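Local coordinates for thioredoxin family protein (Pseudomonas aeruginosa, PDB 1Z6N) that is of unknown function but belongs to the thioredoxin family, with a CxxC motif at a helix start that suggests thiol-disulfide redox chemistry, at residues 64-69 and 109-114; 58-63 and 88-93; 40-45 and 150-155. All blocks are in the same frame, centred on the assembly; numbering follows the deposited sequence.

In the fold
Contacts 1 and 2 are neighbours, their centres 8 Å apart, and both reach the central four-stranded sheet. Contact 2 pairs strands 56-61 and 86-91 of a beta-alpha-beta unit whose linking helix, 67-82, starts in contact 1 with the two cysteines at its N-terminus. Contact 1 then sets that helix start against the loop leading into strand 113-117, the other neighbour of strand 56-61. Along the chain the segments of these two contacts alternate. Contact 3, whose segments bracket all the others in sequence, is centred about 20 Å from contact 1 and 21 Å from contact 2. Helix 67-82 runs from the CxxC to residues on which Leu-41 and Leu-151 pack, so contacts 1 and 3 share it without touching.

Contact 1: 64-69 and 109-114; sequences MWCPDC and IAIPLV
The indole of Trp-65 meets Ile-111 with its six-membered ring, CH2 lying 3.9 Å from CD1; the methyl comes in obliquely, and the two side chains cross at about a right angle. One face of the indole carries Cys-66 CB, displaced toward the rim, while NE1 on its periphery is hydrogen-bonded to Glu-63 OE2. The other flat group, the Asp-68 carboxylate, turns to partners elsewhere: OD1 takes a salt bridge from Arg-130 NE and a hydrogen bond with Tyr-145 OH. Of its side chain, CB packs here, 3.6 Å from Pro-112 CD, which also lies against the Asp-68 backbone carbonyl.

Ile-111 is the residue that ties these groups together. Its chi1 of 53° sets CG1 between the backbone N and the carbonyl carbon, on course for the cysteines. CG1 is 3.8 Å from Cys-66 SG. CD1 goes on to 3.7 Å from Cys-66 CB. Cys-69 SG sits beside the Ile-111 to Pro-112 peptide, 3.6 Å from Pro-112 N, with CB and CD of the same proline also touching the sulfur. That peptide is cis.

Cys-66 is the N-cap of helix 67-82, its SG accepting from Cys-69 N at 3.4 Å. The two sulfurs, Cys-66 SG and Cys-69 SG, stand 3.7 Å apart, too far for a disulfide, so the model holds free thiols. A CxxC at a helix start facing a cis-proline is the signature of the thioredoxin active site. Here the buried Cys-69 is flanked on this side by proline and isoleucine carbons, and the pair would be suited to reversible oxidation, although no activity is established.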
loop_
_atom_site.group_PDB
_atom_site.type_symbol
_atom_site.label_atom_id
_atom_site.label_comp_id
_atom_site.label_asym_id
_atom_site.label_seq_id
_atom_site.Cartn_x
_atom_site.Cartn_y
_atom_site.Cartn_z
ATOM N N MET A 64 9.252 2.264 -7.961
ATOM C CA MET A 64 9.893 0.954 -7.833
ATOM C C MET A 64 11.296 0.958 -7.226
ATOM O O MET A 64 11.781 -0.095 -6.799
ATOM C CB MET A 64 9.891 0.202 -9.172
ATOM C CG MET A 64 8.616 -0.567 -9.426
ATOM S SD MET A 64 8.355 -2.040 -8.320
ATOM C CE MET A 64 9.652 -3.153 -9.051
ATOM N N TRP A 65 11.965 2.113 -7.222
ATOM C CA TRP A 65 13.292 2.196 -6.606
ATOM C C TRP A 65 13.238 2.291 -5.082
ATOM O O TRP A 65 14.268 2.185 -4.425
ATOM C CB TRP A 65 14.077 3.381 -7.171
ATOM C CG TRP A 65 13.314 4.663 -7.159
ATOM C CD1 TRP A 65 12.621 5.205 -8.204
ATOM C CD2 TRP A 65 13.157 5.580 -6.052
ATOM N NE1 TRP A 65 12.040 6.395 -7.822
ATOM C CE2 TRP A 65 12.342 6.640 -6.506
ATOM C CE3 TRP A 65 13.606 5.599 -4.713
ATOM C CZ2 TRP A 65 11.978 7.722 -5.681
ATOM C CZ3 TRP A 65 13.219 6.672 -3.889
ATOM C CH2 TRP A 65 12.417 7.708 -4.376
ATOM N N CYS A 66 12.051 2.563 -4.544
ATOM C CA CYS A 66 11.898 2.820 -3.108
ATOM C C CYS A 66 11.686 1.505 -2.351
ATOM O O CYS A 66 10.712 0.810 -2.612
ATOM C CB CYS A 66 10.708 3.753 -2.901
ATOM S SG CYS A 66 10.268 3.888 -1.164
ATOM N N PRO A 67 12.615 1.142 -1.434
ATOM C CA PRO A 67 12.455 -0.100 -0.666
ATOM C C PRO A 67 11.155 -0.167 0.111
ATOM O O PRO A 67 10.559 -1.245 0.219
ATOM C CB PRO A 67 13.663 -0.077 0.289
ATOM C CG PRO A 67 14.686 0.621 -0.504
ATOM C CD PRO A 67 13.913 1.771 -1.140
ATOM N N ASP A 68 10.697 0.979 0.622
ATOM C CA ASP A 68 9.440 1.011 1.366
ATOM C C ASP A 68 8.262 0.687 0.441
ATOM O O ASP A 68 7.294 0.067 0.869
ATOM C CB ASP A 68 9.228 2.364 2.040
ATOM C CG ASP A 68 10.318 2.682 3.019
ATOM O OD1 ASP A 68 10.440 1.924 4.001
ATOM O OD2 ASP A 68 11.070 3.656 2.798
ATOM N N CYS A 69 8.336 1.118 -0.819
ATOM C CA CYS A 69 7.319 0.731 -1.809
ATOM C C CYS A 69 7.410 -0.748 -2.157
ATOM O O CYS A 69 6.387 -1.430 -2.241
ATOM C CB CYS A 69 7.450 1.557 -3.084
ATOM S SG CYS A 69 7.032 3.300 -2.819
ATOM N N ILE A 109 6.075 14.544 0.209
ATOM C CA ILE A 109 5.512 13.224 -0.052
ATOM C C ILE A 109 6.526 12.139 0.279
ATOM O O ILE A 109 7.516 11.970 -0.431
ATOM C CB ILE A 109 5.061 13.061 -1.523
ATOM C CG1 ILE A 109 4.012 14.126 -1.890
ATOM C CG2 ILE A 109 4.528 11.653 -1.742
ATOM C CD1 ILE A 109 2.632 13.990 -1.148
ATOM N N ALA A 110 6.270 11.409 1.359
ATOM C CA ALA A 110 7.049 10.225 1.712
ATOM C C ALA A 110 6.303 9.046 1.115
ATOM O O ALA A 110 5.076 8.942 1.256
ATOM C CB ALA A 110 7.144 10.096 3.231
ATOM N N ILE A 111 7.034 8.181 0.423
ATOM C CA ILE A 111 6.394 7.082 -0.289
ATOM C C ILE A 111 6.699 5.729 0.378
ATOM O O ILE A 111 7.766 5.567 0.992
ATOM C CB ILE A 111 6.767 7.062 -1.803
ATOM C CG1 ILE A 111 8.286 7.082 -1.979
ATOM C CG2 ILE A 111 6.069 8.231 -2.543
ATOM C CD1 ILE A 111 8.736 6.820 -3.387
ATOM N N PRO A 112 5.778 4.756 0.257
ATOM C CA PRO A 112 4.492 4.863 -0.444
ATOM C C PRO A 112 3.475 5.646 0.366
ATOM O O PRO A 112 3.401 5.492 1.591
ATOM C CB PRO A 112 4.030 3.409 -0.532
ATOM C CG PRO A 112 4.651 2.742 0.638
ATOM C CD PRO A 112 5.994 3.399 0.800
ATOM N N LEU A 113 2.707 6.477 -0.327
ATOM C CA LEU A 113 1.559 7.139 0.257
ATOM C C LEU A 113 0.333 6.385 -0.245
ATOM O O LEU A 113 0.111 6.315 -1.455
ATOM C CB LEU A 113 1.519 8.607 -0.194
ATOM C CG LEU A 113 0.245 9.397 0.129
ATOM C CD1 LEU A 113 0.065 9.507 1.644
ATOM C CD2 LEU A 113 0.282 10.796 -0.518
ATOM N N VAL A 114 -0.439 5.817 0.680
ATOM C CA VAL A 114 -1.577 5.003 0.322
ATOM C C VAL A 114 -2.844 5.665 0.855
ATOM O O VAL A 114 -3.036 5.767 2.066
ATOM C CB VAL A 114 -1.457 3.572 0.894
ATOM C CG1 VAL A 114 -2.654 2.738 0.497
ATOM C CG2 VAL A 114 -0.160 2.887 0.400
#

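Contact 2: 58-63 and 88-93; sequences LLVAGE and LAIISK
Glu-63 reaches across to Lys-93 and Ser-92 at the start of helix 93-99, its side chain crossing that of Lys-93 at about a right angle. From CB the chain sets out with CG anti to the carbonyl carbon (chi1 -58°), which brings CG to 3.9 Å from Lys-93 CB. It then bends at chi2, and CD comes beside the Lys-93 backbone nitrogen. At the tip the two oxygens divide the work: OE1 uses its anti lone pair to accept from Lys-93 N at 2.9 Å and brushes Ser-92 CB, while OE2 is taken by Trp-65. Ser-92 is the N-cap of the same helix; its OG accepts from Arg-95 N.

Before this point in the chain, strands 58-61 and 88-91 run parallel in register, Leu-58 beside Leu-88 through Ala-61 beside Ile-91. Three backbone bonds join them: Ala-89 N to Leu-58 O, Val-60 N to Ala-89 O, and Ile-91 N to Val-60 O at 2.8 Å. A fourth, from Gly-62 N to Ile-91 O, continues the ladder just beyond. On the face covered by helix 67-82, Leu-58 CD1 meets Leu-88 CD1 at 3.7 Å and Val-60 CB meets Ile-90 CG1. The face of Leu-59 and Ala-89 receives helix 4-10.

In this beta-alpha-beta pair, apolar packing and a regular bond ladder hold the core, while a carboxylate and a serine hydroxyl satisfy backbone N-H groups in the next helix's first turn.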
loop_
_atom_site.group_PDB
_atom_site.type_symbol
_atom_site.label_atom_id
_atom_site.label_comp_id
_atom_site.label_asym_id
_atom_site.label_seq_id
_atom_site.Cartn_x
_atom_site.Cartn_y
_atom_site.Cartn_z
ATOM N N LEU A 58 -7.378 1.707 -3.307
ATOM C CA LEU A 58 -6.157 2.220 -2.713
ATOM C C LEU A 58 -5.457 3.033 -3.800
ATOM O O LEU A 58 -4.929 2.463 -4.758
ATOM C CB LEU A 58 -5.265 1.065 -2.223
ATOM C CG LEU A 58 -5.876 0.071 -1.225
ATOM C CD1 LEU A 58 -4.851 -0.945 -0.708
ATOM C CD2 LEU A 58 -6.541 0.790 -0.061
ATOM N N LEU A 59 -5.533 4.359 -3.673
ATOM C CA LEU A 59 -4.784 5.267 -4.546
ATOM C C LEU A 59 -3.404 5.442 -3.940
ATOM O O LEU A 59 -3.246 5.988 -2.842
ATOM C CB LEU A 59 -5.483 6.622 -4.684
ATOM C CG LEU A 59 -4.728 7.676 -5.500
ATOM C CD1 LEU A 59 -4.448 7.195 -6.944
ATOM C CD2 LEU A 59 -5.528 8.966 -5.517
ATOM N N VAL A 60 -2.399 4.964 -4.665
ATOM C CA VAL A 60 -1.055 4.898 -4.118
ATOM C C VAL A 60 -0.090 5.779 -4.882
ATOM O O VAL A 60 -0.108 5.777 -6.099
ATOM C CB VAL A 60 -0.511 3.449 -4.222
ATOM C CG1 VAL A 60 0.914 3.355 -3.679
ATOM C CG2 VAL A 60 -1.421 2.469 -3.480
ATOM N N ALA A 61 0.740 6.545 -4.173
ATOM C CA ALA A 61 1.885 7.187 -4.825
ATOM C C ALA A 61 3.126 6.391 -4.426
ATOM O O ALA A 61 3.413 6.202 -3.240
ATOM C CB ALA A 61 2.026 8.634 -4.387
ATOM N N GLY A 62 3.846 5.894 -5.431
ATOM C CA GLY A 62 4.977 5.023 -5.156
ATOM C C GLY A 62 5.912 4.937 -6.340
ATOM O O GLY A 62 5.585 5.392 -7.440
ATOM N N GLU A 63 7.085 4.357 -6.089
ATOM C CA GLU A 63 8.141 4.242 -7.101
ATOM C C GLU A 63 8.877 2.926 -6.870
ATOM O O GLU A 63 9.138 2.537 -5.724
ATOM C CB GLU A 63 9.155 5.372 -6.960
ATOM C CG GLU A 63 8.567 6.795 -7.076
ATOM C CD GLU A 63 8.673 7.437 -8.462
ATOM O OE1 GLU A 63 7.814 8.286 -8.775
ATOM O OE2 GLU A 63 9.637 7.151 -9.193
ATOM N N LEU A 88 -5.723 -1.656 -6.051
ATOM C CA LEU A 88 -4.655 -0.638 -6.029
ATOM C C LEU A 88 -4.476 -0.034 -7.402
ATOM O O LEU A 88 -4.511 -0.754 -8.399
ATOM C CB LEU A 88 -3.281 -1.253 -5.681
ATOM C CG LEU A 88 -2.866 -1.631 -4.269
ATOM C CD1 LEU A 88 -3.741 -2.762 -3.752
ATOM C CD2 LEU A 88 -1.404 -2.055 -4.258
ATOM N N ALA A 89 -4.230 1.279 -7.435
ATOM C CA ALA A 89 -3.713 1.925 -8.651
ATOM C C ALA A 89 -2.614 2.852 -8.192
ATOM O O ALA A 89 -2.755 3.526 -7.161
ATOM C CB ALA A 89 -4.792 2.705 -9.348
ATOM N N ILE A 90 -1.525 2.911 -8.956
ATOM C CA ILE A 90 -0.304 3.587 -8.477
ATOM C C ILE A 90 0.120 4.718 -9.415
ATOM O O ILE A 90 0.291 4.513 -10.620
ATOM C CB ILE A 90 0.846 2.562 -8.368
ATOM C CG1 ILE A 90 0.434 1.441 -7.394
ATOM C CG2 ILE A 90 2.120 3.198 -7.844
ATOM C CD1 ILE A 90 1.142 0.082 -7.656
ATOM N N ILE A 91 0.232 5.914 -8.836
ATOM C CA ILE A 91 0.760 7.107 -9.521
ATOM C C ILE A 91 2.143 7.424 -8.975
ATOM O O ILE A 91 2.591 6.815 -7.990
ATOM C CB ILE A 91 -0.152 8.332 -9.335
ATOM C CG1 ILE A 91 -0.268 8.704 -7.844
ATOM C CG2 ILE A 91 -1.509 8.078 -9.976
ATOM C CD1 ILE A 91 -1.028 10.036 -7.583
ATOM N N SER A 92 2.843 8.334 -9.654
ATOM C CA SER A 92 4.236 8.626 -9.285
ATOM C C SER A 92 4.343 9.512 -8.046
ATOM O O SER A 92 3.392 10.203 -7.656
ATOM C CB SER A 92 4.948 9.323 -10.425
ATOM O OG SER A 92 4.437 10.644 -10.543
ATOM N N LYS A 93 5.527 9.545 -7.431
ATOM C CA LYS A 93 5.795 10.489 -6.364
ATOM C C LYS A 93 5.608 11.919 -6.849
ATOM O O LYS A 93 5.002 12.750 -6.151
ATOM C CB LYS A 93 7.227 10.275 -5.872
ATOM C CG LYS A 93 7.614 11.224 -4.749
ATOM C CD LYS A 93 9.017 10.907 -4.224
ATOM C CE LYS A 93 9.549 12.086 -3.377
ATOM N NZ LYS A 93 10.970 11.909 -2.980
#

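Contact 3: 40-45 and 150-155; sequences GLPSAL and YLEHAI
Leu-41 and Glu-152 bring the two backbones closest, their CA atoms 6.5 Å apart. Residues 40-45 link two helices: Gly-40 leaves helix 23-39 with a positive phi of 77°, and Pro-42 is the N-cap of helix 43-50, its carbonyl accepting from Leu-45 N. Residues 150-155 open helix 151-164, where the bonds from His-153 N and Ala-154 N to Tyr-150 O are weak.

Glu-152 spans the contact, its CB against the two leucines and its carboxylate against the Pro-42 ring. Leu-45 CD1 lies 3.8 Å from that CB and 3.6 Å from the backbone O of Glu-152. Leu-41 touches the same CB with CD2, and the side chains of Leu-41 and Glu-152 slide past each other in opposite directions. With chi1 at 67°, CG of Glu-152 stands between the backbone N and the carbonyl carbon, and the rest of the chain extends to the proline. There OE1 lies 3.4 Å from Pro-42 CD, and OE2 is 3.6 Å from Pro-42 CG.

One helical turn further on, Ile-155 completes the apolar side. Its CD1 meets Leu-41 CD2 tip to tip at 3.9 Å, and its CG2 meets Leu-45 CD2 obliquely. Leu-41 also rests on Phe-78 and Leu-82, which joins this patch to helix 67-82.

What binds the C-terminal helix to the 40-45 link is therefore largely apolar packing by Leu-41, Leu-45, Ile-155 and the CB of Glu-152. At its margin the contact turns partly polar: the C-H groups of Pro-42 CD, next to the ring nitrogen, may be slightly polarised and give the Glu-152 carboxylate a mildly favourable neighbour.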
loop_
_atom_site.group_PDB
_atom_site.type_symbol
_atom_site.label_atom_id
_atom_site.label_comp_id
_atom_site.label_asym_id
_atom_site.label_seq_id
_atom_site.Cartn_x
_atom_site.Cartn_y
_atom_site.Cartn_z
ATOM N N GLY A 40 2.648 -17.145 5.041
ATOM C CA GLY A 40 1.194 -17.016 5.186
ATOM C C GLY A 40 0.789 -15.906 6.134
ATOM O O GLY A 40 1.640 -15.315 6.810
ATOM N N LEU A 41 -0.511 -15.611 6.182
ATOM C CA LEU A 41 -1.043 -14.603 7.106
ATOM C C LEU A 41 -1.600 -15.233 8.383
ATOM O O LEU A 41 -2.127 -16.346 8.339
ATOM C CB LEU A 41 -2.147 -13.778 6.438
ATOM C CG LEU A 41 -1.829 -12.933 5.200
ATOM C CD1 LEU A 41 -3.090 -12.210 4.735
ATOM C CD2 LEU A 41 -0.693 -11.940 5.460
ATOM N N PRO A 42 -1.493 -14.522 9.525
ATOM C CA PRO A 42 -2.152 -15.020 10.742
ATOM C C PRO A 42 -3.660 -15.134 10.528
ATOM O O PRO A 42 -4.253 -14.295 9.843
ATOM C CB PRO A 42 -1.847 -13.934 11.780
ATOM C CG PRO A 42 -0.638 -13.236 11.263
ATOM C CD PRO A 42 -0.771 -13.260 9.769
ATOM N N SER A 43 -4.268 -16.161 11.112
ATOM C CA SER A 43 -5.671 -16.495 10.862
ATOM C C SER A 43 -6.637 -15.339 11.131
ATOM O O SER A 43 -7.664 -15.218 10.462
ATOM C CB SER A 43 -6.075 -17.707 11.699
ATOM O OG SER A 43 -5.828 -17.452 13.066
ATOM N N ALA A 44 -6.304 -14.504 12.115
ATOM C CA ALA A 44 -7.111 -13.336 12.453
ATOM C C ALA A 44 -7.114 -12.330 11.305
ATOM O O ALA A 44 -8.117 -11.663 11.071
ATOM C CB ALA A 44 -6.597 -12.681 13.725
ATOM N N LEU A 45 -5.990 -12.240 10.592
ATOM C CA LEU A 45 -5.845 -11.307 9.469
ATOM C C LEU A 45 -6.639 -11.792 8.253
ATOM O O LEU A 45 -7.352 -11.014 7.614
ATOM C CB LEU A 45 -4.366 -11.147 9.104
ATOM C CG LEU A 45 -3.774 -9.740 8.911
ATOM C CD1 LEU A 45 -2.582 -9.796 7.990
ATOM C CD2 LEU A 45 -4.801 -8.706 8.434
ATOM N N TYR A 150 7.431 -7.349 8.719
ATOM C CA TYR A 150 6.202 -6.601 9.010
ATOM C C TYR A 150 5.282 -6.469 7.789
ATOM O O TYR A 150 4.476 -5.536 7.714
ATOM C CB TYR A 150 6.537 -5.207 9.545
ATOM C CG TYR A 150 7.171 -5.175 10.913
ATOM C CD1 TYR A 150 8.548 -5.299 11.066
ATOM C CD2 TYR A 150 6.392 -4.974 12.054
ATOM C CE1 TYR A 150 9.142 -5.242 12.308
ATOM C CE2 TYR A 150 6.976 -4.919 13.320
ATOM C CZ TYR A 150 8.351 -5.062 13.441
ATOM O OH TYR A 150 8.928 -5.007 14.687
ATOM N N LEU A 151 5.382 -7.408 6.844
ATOM C CA LEU A 151 4.495 -7.387 5.678
ATOM C C LEU A 151 3.027 -7.491 6.054
ATOM O O LEU A 151 2.201 -6.743 5.529
ATOM C CB LEU A 151 4.842 -8.497 4.683
ATOM C CG LEU A 151 6.048 -8.284 3.779
ATOM C CD1 LEU A 151 5.768 -7.382 2.619
ATOM C CD2 LEU A 151 7.219 -7.766 4.532
ATOM N N GLU A 152 2.695 -8.403 6.967
ATOM C CA GLU A 152 1.308 -8.563 7.377
ATOM C C GLU A 152 0.752 -7.261 7.991
ATOM O O GLU A 152 -0.439 -6.960 7.854
ATOM C CB GLU A 152 1.172 -9.703 8.379
ATOM C CG GLU A 152 1.838 -9.419 9.706
ATOM C CD GLU A 152 1.902 -10.634 10.603
ATOM O OE1 GLU A 152 2.278 -11.725 10.114
ATOM O OE2 GLU A 152 1.585 -10.488 11.802
ATOM N N HIS A 153 1.630 -6.501 8.648
ATOM C CA HIS A 153 1.223 -5.262 9.333
ATOM C C HIS A 153 0.762 -4.170 8.370
ATOM O O HIS A 153 -0.110 -3.354 8.733
ATOM C CB HIS A 153 2.354 -4.718 10.214
ATOM C CG HIS A 153 2.839 -5.685 11.247
ATOM N ND1 HIS A 153 3.558 -6.816 10.925
ATOM C CD2 HIS A 153 2.727 -5.681 12.597
ATOM C CE1 HIS A 153 3.859 -7.473 12.031
ATOM N NE2 HIS A 153 3.370 -6.803 13.061
ATOM N N ALA A 154 1.332 -4.138 7.162
ATOM C CA ALA A 154 0.882 -3.173 6.165
ATOM C C ALA A 154 -0.581 -3.468 5.825
ATOM O O ALA A 154 -1.406 -2.549 5.728
ATOM C CB ALA A 154 1.764 -3.247 4.903
ATOM N N ILE A 155 -0.899 -4.753 5.676
ATOM C CA ILE A 155 -2.263 -5.189 5.400
ATOM C C ILE A 155 -3.186 -4.846 6.566
ATOM O O ILE A 155 -4.276 -4.296 6.359
ATOM C CB ILE A 155 -2.331 -6.702 5.092
ATOM C CG1 ILE A 155 -1.486 -7.034 3.842
ATOM C CG2 ILE A 155 -3.777 -7.146 4.901
ATOM C CD1 ILE A 155 -1.286 -8.547 3.614
#